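Local coordinates for RNase NGR3 (Nicotiana glutinosa, PDB 1VD3), which probably cleaves RNA as a member of the RNase T2 family, and binds the nucleotide 2'-UMP, at residues W80-C85 and V91-H96; K149-E152 and S158-I161; W46-Y49 and K53-Q56. One frame throughout, in Å; residues are numbered along the deposited sequence.

Contact 1. Residues W80-C85 and V91-H96. With U2P (phosphoric acid mono-[2-(2,4-dioxo-3,4-dihydro-2H-pyrimidin-1-yl)-4-hydroxy-5-hydroxymethyl-tetrahydro-furan-3-yl] ester), chain B.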
ATOM      1  N   TRP A  80      -1.979  -4.279   7.751  1.00 16.03           N
ATOM      2  CA  TRP A  80      -0.931  -4.753   6.849  1.00 17.17           C
ATOM      3  C   TRP A  80      -1.031  -6.273   6.725  1.00 17.17           C
ATOM      4  O   TRP A  80      -0.044  -6.996   6.894  1.00 15.43           O
ATOM      5  CB  TRP A  80       0.439  -4.380   7.413  1.00 16.27           C
ATOM      6  CG  TRP A  80       1.551  -4.422   6.411  1.00 16.23           C
ATOM      7  CD1 TRP A  80       1.618  -5.188   5.280  1.00 16.76           C
ATOM      8  CD2 TRP A  80       2.766  -3.669   6.461  1.00 15.60           C
ATOM      9  NE1 TRP A  80       2.806  -4.953   4.621  1.00 17.19           N
ATOM     10  CE2 TRP A  80       3.528  -4.028   5.327  1.00 13.27           C
ATOM     11  CE3 TRP A  80       3.288  -2.726   7.358  1.00 17.25           C
ATOM     12  CZ2 TRP A  80       4.789  -3.474   5.065  1.00 15.87           C
ATOM     13  CZ3 TRP A  80       4.543  -2.176   7.099  1.00 15.91           C
ATOM     14  CH2 TRP A  80       5.277  -2.555   5.959  1.00 16.32           C
ATOM     15  N   PRO A  81      -2.229  -6.780   6.412  1.00 19.41           N
ATOM     16  CA  PRO A  81      -2.431  -8.222   6.279  1.00 19.06           C
ATOM     17  C   PRO A  81      -1.826  -8.833   5.024  1.00 19.93           C
ATOM     18  O   PRO A  81      -1.531  -8.134   4.053  1.00 17.56           O
ATOM     19  CB  PRO A  81      -3.946  -8.339   6.270  1.00 20.73           C
ATOM     20  CG  PRO A  81      -4.333  -7.139   5.455  1.00 19.93           C
ATOM     21  CD  PRO A  81      -3.458  -6.048   6.049  1.00 19.09           C
ATOM     22  N   SER A  82      -1.622 -10.144   5.062  1.00 18.71           N
ATOM     23  CA  SER A  82      -1.132 -10.863   3.898  1.00 19.37           C
ATOM     24  C   SER A  82      -2.367 -11.562   3.347  1.00 19.87           C
ATOM     25  O   SER A  82      -3.062 -12.261   4.079  1.00 21.31           O
ATOM     26  CB  SER A  82      -0.090 -11.911   4.281  1.00 22.05           C
ATOM     27  OG  SER A  82       0.232 -12.701   3.149  1.00 23.26           O
ATOM     28  N   LEU A  83      -2.652 -11.365   2.066  1.00 19.60           N
ATOM     29  CA  LEU A  83      -3.817 -11.989   1.453  1.00 21.99           C
ATOM     30  C   LEU A  83      -3.409 -13.187   0.606  1.00 22.82           C
ATOM     31  O   LEU A  83      -4.233 -13.779  -0.086  1.00 22.01           O
ATOM     32  CB  LEU A  83      -4.561 -10.974   0.586  1.00 22.03           C
ATOM     33  CG  LEU A  83      -5.059  -9.723   1.316  1.00 24.42           C
ATOM     34  CD1 LEU A  83      -5.807  -8.820   0.338  1.00 23.41           C
ATOM     35  CD2 LEU A  83      -5.956 -10.129   2.471  1.00 24.82           C
ATOM     36  N   ALA A  84      -2.133 -13.543   0.665  1.00 24.09           N
ATOM     37  CA  ALA A  84      -1.641 -14.674  -0.105  1.00 26.96           C
ATOM     38  C   ALA A  84      -2.062 -15.990   0.536  1.00 27.68           C
ATOM     39  O   ALA A  84      -2.399 -16.043   1.718  1.00 28.09           O
ATOM     40  CB  ALA A  84      -0.127 -14.606  -0.221  1.00 27.65           C
ATOM     41  N   CYS A  85      -2.046 -17.052  -0.261  1.00 30.14           N
ATOM     42  CA  CYS A  85      -2.415 -18.375   0.215  1.00 30.32           C
ATOM     43  C   CYS A  85      -1.178 -19.236   0.433  1.00 29.41           C
ATOM     44  O   CYS A  85      -0.199 -19.133  -0.309  1.00 30.79           O
ATOM     45  CB  CYS A  85      -3.333 -19.065  -0.789  1.00 30.54           C
ATOM     46  SG  CYS A  85      -4.984 -18.320  -0.977  1.00 33.25           S
ATOM     47  N   VAL A  91       3.419 -12.475   9.263  1.00 23.69           N
ATOM     48  CA  VAL A  91       4.834 -12.375   9.606  1.00 25.12           C
ATOM     49  C   VAL A  91       5.764 -12.616   8.425  1.00 25.48           C
ATOM     50  O   VAL A  91       6.785 -11.941   8.291  1.00 23.34           O
ATOM     51  CB  VAL A  91       5.202 -13.346  10.746  1.00 24.83           C
ATOM     52  CG1 VAL A  91       6.693 -13.268  11.045  1.00 26.92           C
ATOM     53  CG2 VAL A  91       4.399 -12.999  11.990  1.00 26.51           C
ATOM     54  N   ARG A  92       5.425 -13.579   7.574  1.00 25.99           N
ATOM     55  CA  ARG A  92       6.254 -13.869   6.408  1.00 27.86           C
ATOM     56  C   ARG A  92       6.299 -12.649   5.499  1.00 25.47           C
ATOM     57  O   ARG A  92       7.364 -12.247   5.027  1.00 22.56           O
ATOM     58  CB  ARG A  92       5.696 -15.059   5.614  1.00 31.45           C
ATOM     59  CG  ARG A  92       6.418 -15.280   4.286  1.00 40.47           C
ATOM     60  CD  ARG A  92       5.769 -16.353   3.415  1.00 47.04           C
ATOM     61  NE  ARG A  92       5.989 -17.706   3.922  1.00 52.68           N
ATOM     62  CZ  ARG A  92       5.616 -18.810   3.280  1.00 56.63           C
ATOM     63  NH1 ARG A  92       5.004 -18.724   2.106  1.00 56.64           N
ATOM     64  NH2 ARG A  92       5.851 -20.004   3.813  1.00 58.17           N
ATOM     65  N   PHE A  93       5.128 -12.072   5.254  1.00 19.85           N
ATOM     66  CA  PHE A  93       5.007 -10.899   4.399  1.00 19.92           C
ATOM     67  C   PHE A  93       5.764  -9.710   4.993  1.00 17.85           C
ATOM     68  O   PHE A  93       6.466  -8.994   4.279  1.00 15.75           O
ATOM     69  CB  PHE A  93       3.526 -10.564   4.208  1.00 17.96           C
ATOM     70  CG  PHE A  93       3.271  -9.404   3.285  1.00 21.38           C
ATOM     71  CD1 PHE A  93       4.063  -9.198   2.158  1.00 19.65           C
ATOM     72  CD2 PHE A  93       2.202  -8.545   3.519  1.00 19.96           C
ATOM     73  CE1 PHE A  93       3.791  -8.147   1.275  1.00 18.96           C
ATOM     74  CE2 PHE A  93       1.922  -7.494   2.644  1.00 21.87           C
ATOM     75  CZ  PHE A  93       2.719  -7.296   1.519  1.00 19.91           C
ATOM     76  N   TRP A  94       5.632  -9.509   6.299  1.00 17.53           N
ATOM     77  CA  TRP A  94       6.326  -8.403   6.955  1.00 19.59           C
ATOM     78  C   TRP A  94       7.825  -8.643   6.932  1.00 18.88           C
ATOM     79  O   TRP A  94       8.613  -7.708   6.790  1.00 16.69           O
ATOM     80  CB  TRP A  94       5.854  -8.241   8.403  1.00 17.14           C
ATOM     81  CG  TRP A  94       4.385  -7.990   8.513  1.00 18.13           C
ATOM     82  CD1 TRP A  94       3.609  -7.271   7.647  1.00 16.08           C
ATOM     83  CD2 TRP A  94       3.509  -8.456   9.545  1.00 18.88           C
ATOM     84  NE1 TRP A  94       2.305  -7.268   8.070  1.00 16.71           N
ATOM     85  CE2 TRP A  94       2.213  -7.986   9.233  1.00 18.69           C
ATOM     86  CE3 TRP A  94       3.691  -9.224  10.703  1.00 22.40           C
ATOM     87  CZ2 TRP A  94       1.103  -8.262  10.036  1.00 19.60           C
ATOM     88  CZ3 TRP A  94       2.588  -9.497  11.502  1.00 21.29           C
ATOM     89  CH2 TRP A  94       1.310  -9.017  11.164  1.00 21.65           C
ATOM     90  N   SER A  95       8.221  -9.903   7.080  1.00 18.35           N
ATOM     91  CA  SER A  95       9.634 -10.242   7.056  1.00 19.68           C
ATOM     92  C   SER A  95      10.177  -9.923   5.670  1.00 18.94           C
ATOM     93  O   SER A  95      11.243  -9.326   5.527  1.00 17.68           O
ATOM     94  CB  SER A  95       9.832 -11.725   7.359  1.00 21.28           C
ATOM     95  OG  SER A  95      11.190 -12.085   7.204  1.00 27.62           O
ATOM     96  N   HIS A  96       9.425 -10.331   4.652  1.00 16.69           N
ATOM     97  CA  HIS A  96       9.798 -10.101   3.268  1.00 16.72           C
ATOM     98  C   HIS A  96       9.967  -8.617   2.952  1.00 13.65           C
ATOM     99  O   HIS A  96      10.958  -8.220   2.344  1.00 14.22           O
ATOM    100  CB  HIS A  96       8.740 -10.693   2.336  1.00 16.81           C
ATOM    101  CG  HIS A  96       8.873 -10.241   0.916  1.00 19.34           C
ATOM    102  ND1 HIS A  96       9.917 -10.631   0.105  1.00 20.31           N
ATOM    103  CD2 HIS A  96       8.104  -9.414   0.169  1.00 18.97           C
ATOM    104  CE1 HIS A  96       9.788 -10.063  -1.081  1.00 19.59           C
ATOM    105  NE2 HIS A  96       8.694  -9.320  -1.068  1.00 18.92           N
TER
HETATM  106  O5' U2P B 214       4.147  -5.814  -9.179  1.00 47.66           O
HETATM  107  C5' U2P B 214       5.562  -5.533  -9.049  1.00 37.50           C
HETATM  108  C4' U2P B 214       6.079  -6.057  -7.702  1.00 34.84           C
HETATM  109  O4' U2P B 214       7.543  -5.732  -7.572  1.00 32.96           O
HETATM  110  C1' U2P B 214       7.933  -4.857  -6.392  1.00 31.77           C
HETATM  111  N1  U2P B 214       8.510  -3.481  -6.720  1.00 28.14           N
HETATM  112  C6  U2P B 214       7.918  -2.867  -7.797  1.00 24.92           C
HETATM  113  C5  U2P B 214       8.145  -1.501  -8.109  1.00 27.00           C
HETATM  114  C4  U2P B 214       9.092  -0.741  -7.261  1.00 24.74           C
HETATM  115  O4  U2P B 214       9.270   0.465  -7.396  1.00 24.13           O
HETATM  116  N3  U2P B 214       9.784  -1.504  -6.269  1.00 23.63           N
HETATM  117  C2  U2P B 214       9.565  -2.869  -5.961  1.00 23.96           C
HETATM  118  O2  U2P B 214      10.240  -3.422  -5.118  1.00 28.27           O
HETATM  119  C2' U2P B 214       6.680  -5.040  -5.508  1.00 32.50           C
HETATM  120  O2' U2P B 214       6.739  -6.252  -4.698  1.00 32.98           O
HETATM  121  P   U2P B 214       7.539  -6.466  -3.359  1.00 21.39           P
HETATM  122  O1P U2P B 214       7.808  -7.655  -2.592  1.00 27.21           O
HETATM  123  O2P U2P B 214       8.665  -5.483  -3.307  1.00 29.26           O
HETATM  124  O3P U2P B 214       6.597  -5.898  -2.410  1.00 25.63           O
HETATM  125  C3' U2P B 214       5.528  -5.240  -6.508  1.00 32.12           C
HETATM  126  O3' U2P B 214       4.456  -5.992  -5.829  1.00 31.16           O
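Trp94 sets the edge of its indole against the face of Trp80 in a T-shaped pair. The five-membered rings have centroids 4.5 Å apart and planes at 75°. The same edge also bonds the backbone: Trp94 NE1 donates to Trp80 O over 2.6 Å, in the carbonyl plane and with an N-H...O angle of 146°. Phe93 takes the rim of Trp80 instead. Its CE2 lies in the plane of that indole, 3.3 Å from Trp80 NE1, with the two rings nearly perpendicular. Phe93 CG stands anti to the backbone N (chi1 -177°), which sends the ring from the helix toward 80-85. Phe93 CB rests on Ser82 CB at 3.9 Å. Both residues bind GMP in another structure of this protein. Trp80 NE1 makes a weak hydrogen bond to His43 O. One turn on, His96 NE2 meets phosphate oxygen O1P of U2P, although the modelled bond is so short that its exact length is doubtful. The aromatic cluster joins the loop after helix 73-79 to the start of helix 91-102. Ile73 and Met76 of helix 73-79 pack on Trp94, while Tyr112 and Ala116 of helix 109-123 pack on Trp80.

Contact 2. Residues K149-E152 and S158-I161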
ATOM      1  N   LYS A 149      -8.293  13.173  -7.527  1.00 22.54           N
ATOM      2  CA  LYS A 149      -8.458  14.498  -6.939  1.00 23.01           C
ATOM      3  C   LYS A 149      -8.892  14.431  -5.483  1.00 22.93           C
ATOM      4  O   LYS A 149      -8.446  15.231  -4.658  1.00 24.65           O
ATOM      5  CB  LYS A 149      -9.473  15.321  -7.734  1.00 25.38           C
ATOM      6  CG  LYS A 149      -9.009  15.712  -9.126  1.00 28.51           C
ATOM      7  CD  LYS A 149     -10.002  16.675  -9.768  1.00 36.86           C
ATOM      8  CE  LYS A 149      -9.593  17.043 -11.183  1.00 39.29           C
ATOM      9  NZ  LYS A 149      -9.589  15.853 -12.081  1.00 45.08           N
ATOM     10  N   ALA A 150      -9.760  13.478  -5.169  1.00 21.23           N
ATOM     11  CA  ALA A 150     -10.245  13.322  -3.804  1.00 22.50           C
ATOM     12  C   ALA A 150      -9.093  12.986  -2.861  1.00 24.16           C
ATOM     13  O   ALA A 150      -9.012  13.509  -1.747  1.00 23.10           O
ATOM     14  CB  ALA A 150     -11.303  12.234  -3.745  1.00 20.41           C
ATOM     15  N   ILE A 151      -8.208  12.102  -3.303  1.00 21.40           N
ATOM     16  CA  ILE A 151      -7.061  11.720  -2.487  1.00 21.52           C
ATOM     17  C   ILE A 151      -6.100  12.902  -2.410  1.00 22.28           C
ATOM     18  O   ILE A 151      -5.561  13.220  -1.348  1.00 22.64           O
ATOM     19  CB  ILE A 151      -6.324  10.499  -3.095  1.00 18.75           C
ATOM     20  CG1 ILE A 151      -7.229   9.265  -3.019  1.00 19.08           C
ATOM     21  CG2 ILE A 151      -5.009  10.260  -2.359  1.00 20.21           C
ATOM     22  CD1 ILE A 151      -6.686   8.040  -3.706  1.00 21.10           C
ATOM     23  N   GLU A 152      -5.900  13.556  -3.547  1.00 22.69           N
ATOM     24  CA  GLU A 152      -5.005  14.698  -3.633  1.00 28.23           C
ATOM     25  C   GLU A 152      -5.408  15.811  -2.669  1.00 31.72           C
ATOM     26  O   GLU A 152      -4.556  16.407  -2.014  1.00 30.92           O
ATOM     27  CB  GLU A 152      -4.976  15.215  -5.073  1.00 30.76           C
ATOM     28  CG  GLU A 152      -4.023  16.362  -5.320  1.00 36.51           C
ATOM     29  CD  GLU A 152      -3.839  16.639  -6.800  1.00 41.67           C
ATOM     30  OE1 GLU A 152      -4.857  16.760  -7.516  1.00 42.82           O
ATOM     31  OE2 GLU A 152      -2.679  16.737  -7.248  1.00 45.63           O
ATOM     32  N   SER A 158      -0.610  14.463  -5.299  1.00 20.10           N
ATOM     33  CA  SER A 158      -1.307  13.554  -6.195  1.00 22.60           C
ATOM     34  C   SER A 158      -0.798  12.119  -6.108  1.00 21.24           C
ATOM     35  O   SER A 158       0.409  11.860  -6.133  1.00 20.47           O
ATOM     36  CB  SER A 158      -1.216  14.055  -7.640  1.00 24.82           C
ATOM     37  OG  SER A 158       0.128  14.235  -8.037  1.00 35.57           O
ATOM     38  N   PRO A 159      -1.725  11.160  -5.987  1.00 20.28           N
ATOM     39  CA  PRO A 159      -1.352   9.749  -5.901  1.00 18.86           C
ATOM     40  C   PRO A 159      -1.252   9.154  -7.299  1.00 18.58           C
ATOM     41  O   PRO A 159      -1.674   9.775  -8.279  1.00 19.17           O
ATOM     42  CB  PRO A 159      -2.516   9.144  -5.134  1.00 20.44           C
ATOM     43  CG  PRO A 159      -3.675   9.897  -5.706  1.00 18.11           C
ATOM     44  CD  PRO A 159      -3.163  11.333  -5.700  1.00 18.81           C
ATOM     45  N   TYR A 160      -0.674   7.964  -7.382  1.00 16.00           N
ATOM     46  CA  TYR A 160      -0.575   7.236  -8.640  1.00 14.57           C
ATOM     47  C   TYR A 160      -1.478   6.038  -8.388  1.00 16.31           C
ATOM     48  O   TYR A 160      -1.337   5.364  -7.366  1.00 17.27           O
ATOM     49  CB  TYR A 160       0.850   6.757  -8.897  1.00 17.10           C
ATOM     50  CG  TYR A 160       0.939   5.707  -9.983  1.00 14.87           C
ATOM     51  CD1 TYR A 160       0.898   6.057 -11.333  1.00 16.07           C
ATOM     52  CD2 TYR A 160       1.047   4.355  -9.658  1.00 16.82           C
ATOM     53  CE1 TYR A 160       0.964   5.081 -12.332  1.00 20.08           C
ATOM     54  CE2 TYR A 160       1.110   3.376 -10.643  1.00 14.00           C
ATOM     55  CZ  TYR A 160       1.072   3.744 -11.975  1.00 19.51           C
ATOM     56  OH  TYR A 160       1.157   2.775 -12.940  1.00 21.22           O
ATOM     57  N   ILE A 161      -2.407   5.776  -9.300  1.00 14.62           N
ATOM     58  CA  ILE A 161      -3.330   4.662  -9.126  1.00 15.73           C
ATOM     59  C   ILE A 161      -2.993   3.478 -10.016  1.00 16.51           C
ATOM     60  O   ILE A 161      -2.832   3.623 -11.227  1.00 15.83           O
ATOM     61  CB  ILE A 161      -4.789   5.070  -9.448  1.00 13.74           C
ATOM     62  CG1 ILE A 161      -5.192   6.312  -8.646  1.00 17.34           C
ATOM     63  CG2 ILE A 161      -5.724   3.914  -9.149  1.00 14.61           C
ATOM     64  CD1 ILE A 161      -5.178   6.122  -7.147  1.00 16.08           C
TER
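Glu152 OE2 lies against Ser158, 3.1 Å from Ser158 CB and 3.6 Å from Ser158 CA. The meeting is one of close packing: Ser158 OG is farther from that oxygen, at 3.8 Å. Glu152 reaches there with CG anti to its backbone N (chi1 -177°) and the chain extended beyond. This carries the carboxylate alongside Ser158, and CG passes Ser158 N and CA on the way. With an alanine in its place the CG and carboxylate are gone, and Ser158 CB would probably lose its close neighbour on the helix. Deeper in, the contact is apolar. Ile151 CG2 touches Pro159 CG at 3.6 Å, and Ile151 CB sits 3.8 Å from the same ring carbon. The proline ring thus leans on the beta-branch of the isoleucine. The longer branch passes Pro159 CG and goes on to the strand, where Ile151 CD1 comes within 4.2 Å of Ile161 CD1. Leu125 and Leu129 of helix 125-131 also touch Ile151. Val176 of strand 171-181 touches both Pro159 and Ile161. The buried layer therefore lies between helices and sheet. A short loop leads from helix 144-155 to strand 160-165, and the helix packs on Pro159 and Ile161, a helix-on-sheet arrangement within the alpha+beta fold of the RNase T2 family.

Contact 3. Residues W46-Y49 and K53-Q56. With U2P (phosphoric acid mono-[2-(2,4-dioxo-3,4-dihydro-2H-pyrimidin-1-yl)-4-hydroxy-5-hydroxymethyl-tetrahydro-furan-3-yl] ester), chain B.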
ATOM      1  N   TRP A  46       8.603   1.560   0.253  1.00 11.59           N
ATOM      2  CA  TRP A  46       9.781   1.256  -0.552  1.00 11.97           C
ATOM      3  C   TRP A  46      10.787   2.353  -0.882  1.00 14.12           C
ATOM      4  O   TRP A  46      10.443   3.348  -1.512  1.00 13.93           O
ATOM      5  CB  TRP A  46       9.365   0.656  -1.901  1.00 11.80           C
ATOM      6  CG  TRP A  46       8.317  -0.414  -1.894  1.00 11.58           C
ATOM      7  CD1 TRP A  46       8.074  -1.339  -0.917  1.00 13.56           C
ATOM      8  CD2 TRP A  46       7.435  -0.734  -2.977  1.00 15.46           C
ATOM      9  NE1 TRP A  46       7.096  -2.223  -1.333  1.00 14.55           N
ATOM     10  CE2 TRP A  46       6.689  -1.870  -2.593  1.00 14.61           C
ATOM     11  CE3 TRP A  46       7.207  -0.168  -4.240  1.00 15.95           C
ATOM     12  CZ2 TRP A  46       5.726  -2.451  -3.427  1.00 16.98           C
ATOM     13  CZ3 TRP A  46       6.247  -0.751  -5.073  1.00 14.43           C
ATOM     14  CH2 TRP A  46       5.523  -1.877  -4.661  1.00 16.55           C
ATOM     15  N   PRO A  47      12.049   2.171  -0.469  1.00 14.17           N
ATOM     16  CA  PRO A  47      13.088   3.161  -0.766  1.00 12.30           C
ATOM     17  C   PRO A  47      13.255   3.094  -2.291  1.00 15.00           C
ATOM     18  O   PRO A  47      13.309   1.998  -2.852  1.00 15.13           O
ATOM     19  CB  PRO A  47      14.306   2.608  -0.034  1.00 14.45           C
ATOM     20  CG  PRO A  47      13.695   1.902   1.150  1.00 16.18           C
ATOM     21  CD  PRO A  47      12.520   1.190   0.525  1.00 14.75           C
ATOM     22  N   ASN A  48      13.326   4.241  -2.959  1.00 14.39           N
ATOM     23  CA  ASN A  48      13.450   4.263  -4.421  1.00 16.13           C
ATOM     24  C   ASN A  48      14.429   5.335  -4.907  1.00 17.42           C
ATOM     25  O   ASN A  48      14.795   6.244  -4.157  1.00 13.68           O
ATOM     26  CB  ASN A  48      12.066   4.520  -5.039  1.00 18.96           C
ATOM     27  CG  ASN A  48      11.919   3.942  -6.436  1.00 28.45           C
ATOM     28  OD1 ASN A  48      12.446   4.483  -7.411  1.00 36.28           O
ATOM     29  ND2 ASN A  48      11.191   2.833  -6.542  1.00 18.29           N
ATOM     30  N   TYR A  49      14.846   5.213  -6.167  1.00 15.72           N
ATOM     31  CA  TYR A  49      15.748   6.177  -6.802  1.00 17.11           C
ATOM     32  C   TYR A  49      14.925   6.974  -7.807  1.00 17.29           C
ATOM     33  O   TYR A  49      13.927   6.484  -8.328  1.00 17.41           O
ATOM     34  CB  TYR A  49      16.862   5.465  -7.574  1.00 15.92           C
ATOM     35  CG  TYR A  49      17.829   4.670  -6.735  1.00 17.20           C
ATOM     36  CD1 TYR A  49      18.302   3.437  -7.182  1.00 15.97           C
ATOM     37  CD2 TYR A  49      18.313   5.164  -5.524  1.00 20.37           C
ATOM     38  CE1 TYR A  49      19.233   2.714  -6.448  1.00 19.30           C
ATOM     39  CE2 TYR A  49      19.250   4.447  -4.779  1.00 21.12           C
ATOM     40  CZ  TYR A  49      19.703   3.221  -5.251  1.00 22.42           C
ATOM     41  OH  TYR A  49      20.623   2.503  -4.526  1.00 24.63           O
ATOM     42  N   LYS A  53      14.920   3.069 -10.720  1.00 22.46           N
ATOM     43  CA  LYS A  53      15.445   1.849 -10.123  1.00 22.72           C
ATOM     44  C   LYS A  53      15.352   1.997  -8.611  1.00 20.38           C
ATOM     45  O   LYS A  53      14.872   3.016  -8.111  1.00 21.02           O
ATOM     46  CB  LYS A  53      16.901   1.639 -10.540  1.00 24.68           C
ATOM     47  CG  LYS A  53      17.097   1.489 -12.042  1.00 29.95           C
ATOM     48  CD  LYS A  53      18.573   1.427 -12.397  1.00 32.64           C
ATOM     49  CE  LYS A  53      18.777   1.423 -13.904  1.00 35.83           C
ATOM     50  NZ  LYS A  53      20.221   1.521 -14.264  1.00 36.22           N
ATOM     51  N   TRP A  54      15.808   0.990  -7.878  1.00 19.24           N
ATOM     52  CA  TRP A  54      15.748   1.058  -6.425  1.00 17.53           C
ATOM     53  C   TRP A  54      16.662   0.039  -5.776  1.00 20.28           C
ATOM     54  O   TRP A  54      17.039  -0.966  -6.389  1.00 17.80           O
ATOM     55  CB  TRP A  54      14.315   0.800  -5.948  1.00 17.91           C
ATOM     56  CG  TRP A  54      13.842  -0.590  -6.261  1.00 18.70           C
ATOM     57  CD1 TRP A  54      14.091  -1.727  -5.546  1.00 17.93           C
ATOM     58  CD2 TRP A  54      13.092  -0.998  -7.413  1.00 18.83           C
ATOM     59  NE1 TRP A  54      13.545  -2.819  -6.183  1.00 20.84           N
ATOM     60  CE2 TRP A  54      12.929  -2.399  -7.332  1.00 21.17           C
ATOM     61  CE3 TRP A  54      12.550  -0.314  -8.508  1.00 21.42           C
ATOM     62  CZ2 TRP A  54      12.238  -3.129  -8.307  1.00 23.08           C
ATOM     63  CZ3 TRP A  54      11.865  -1.037  -9.475  1.00 21.00           C
ATOM     64  CH2 TRP A  54      11.717  -2.433  -9.368  1.00 25.88           C
ATOM     65  N   PRO A  55      17.040   0.292  -4.518  1.00 18.75           N
ATOM     66  CA  PRO A  55      17.906  -0.635  -3.797  1.00 20.01           C
ATOM     67  C   PRO A  55      16.975  -1.674  -3.164  1.00 24.06           C
ATOM     68  O   PRO A  55      15.812  -1.377  -2.874  1.00 18.93           O
ATOM     69  CB  PRO A  55      18.557   0.261  -2.756  1.00 21.08           C
ATOM     70  CG  PRO A  55      17.424   1.177  -2.388  1.00 17.06           C
ATOM     71  CD  PRO A  55      16.855   1.540  -3.753  1.00 18.35           C
ATOM     72  N   GLN A  56      17.464  -2.894  -2.984  1.00 23.00           N
ATOM     73  CA  GLN A  56      16.656  -3.931  -2.354  1.00 24.11           C
ATOM     74  C   GLN A  56      17.569  -4.973  -1.736  1.00 24.16           C
ATOM     75  O   GLN A  56      18.689  -5.179  -2.207  1.00 23.80           O
ATOM     76  CB  GLN A  56      15.700  -4.583  -3.363  1.00 24.94           C
ATOM     77  CG  GLN A  56      16.359  -5.382  -4.474  1.00 26.81           C
ATOM     78  CD  GLN A  56      15.349  -6.191  -5.261  1.00 30.20           C
ATOM     79  OE1 GLN A  56      14.399  -5.643  -5.819  1.00 30.95           O
ATOM     80  NE2 GLN A  56      15.542  -7.505  -5.302  1.00 30.40           N
TER
HETATM   81  O5' U2P B 214       4.147  -5.814  -9.179  1.00 47.66           O
HETATM   82  C5' U2P B 214       5.562  -5.533  -9.049  1.00 37.50           C
HETATM   83  C4' U2P B 214       6.079  -6.057  -7.702  1.00 34.84           C
HETATM   84  O4' U2P B 214       7.543  -5.732  -7.572  1.00 32.96           O
HETATM   85  C1' U2P B 214       7.933  -4.857  -6.392  1.00 31.77           C
HETATM   86  N1  U2P B 214       8.510  -3.481  -6.720  1.00 28.14           N
HETATM   87  C6  U2P B 214       7.918  -2.867  -7.797  1.00 24.92           C
HETATM   88  C5  U2P B 214       8.145  -1.501  -8.109  1.00 27.00           C
HETATM   89  C4  U2P B 214       9.092  -0.741  -7.261  1.00 24.74           C
HETATM   90  O4  U2P B 214       9.270   0.465  -7.396  1.00 24.13           O
HETATM   91  N3  U2P B 214       9.784  -1.504  -6.269  1.00 23.63           N
HETATM   92  C2  U2P B 214       9.565  -2.869  -5.961  1.00 23.96           C
HETATM   93  O2  U2P B 214      10.240  -3.422  -5.118  1.00 28.27           O
HETATM   94  C2' U2P B 214       6.680  -5.040  -5.508  1.00 32.50           C
HETATM   95  O2' U2P B 214       6.739  -6.252  -4.698  1.00 32.98           O
HETATM   96  P   U2P B 214       7.539  -6.466  -3.359  1.00 21.39           P
HETATM   97  O1P U2P B 214       7.808  -7.655  -2.592  1.00 27.21           O
HETATM   98  O2P U2P B 214       8.665  -5.483  -3.307  1.00 29.26           O
HETATM   99  O3P U2P B 214       6.597  -5.898  -2.410  1.00 25.63           O
HETATM  100  C3' U2P B 214       5.528  -5.240  -6.508  1.00 32.12           C
HETATM  101  O3' U2P B 214       4.456  -5.992  -5.829  1.00 31.16           O
HETATM  102  O   HOH W   1      13.525  -0.564  -1.824  1.00 15.25           O
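Pro55 sets its CD over the face of Tyr49, 3.8 Å from the ring centroid and 18° off the normal, a CH-pi contact. The phenol oxygen reaches farther along the same proline, Tyr49 OH lying 3.5 Å from Pro55 CB. Tyr49 N donates to Lys53 O over 2.9 Å and so ties the residue just after strand 41-48 to the returning loop. A water makes a second tie. It donates to Pro47 O at 2.8 Å and to Pro55 O at 2.6 Å, bridging two carbonyls on facing segments. Here a strand of the antiparallel sheet of the RNase T2 fold runs into a short return loop, and together they carry the base-binding indoles of the nucleotide site. The uracil of U2P lies between two indoles. Trp54 covers one face, its CE2 3.4 Å from U2P N3, with that base nitrogen over the centre of the indole. Trp46 lies over the other face, its CE3 3.5 Å from U2P N3, and its six-membered ring also reaches the ribose. In Trp54, CG sits between the backbone N and the carbonyl carbon (chi1 65°), which brings the indole face onto the base. Trp54 NE1 donates to a lone pair of Gln56 OE1 over 3.0 Å, which helps to fix the ring's rotation. Trp46 is held from outside the turn: its NE1 donates to Glu97 OE2, and its ring stacks on His101. Asn48 also lines the pocket, near O4 of the uracil. Pro47 packs on His101 of helix 91-102 and on Phe11 of strand 10-16.

Along the chain the order is contact 3, contact 1, contact 2. Contacts 1 and 3 have centres about 20 Å apart and do not touch, but both reach U2P: contact 3 lines the base, and contact 1 carries His96 to the phosphate. Helix 91-102 links them, since it forms part of contact 1 and its His101 packs on Pro47 of contact 3. Contact 2 lies on the opposite side of the chain's centre from contact 1, with centres about 26 Å apart. It shares the antiparallel sheet with contact 3, through strands 160-165 and 41-48, at about 22 Å between centres. Two contacts thus frame the nucleotide site, while contact 2 packs a helix on the sheet away from it.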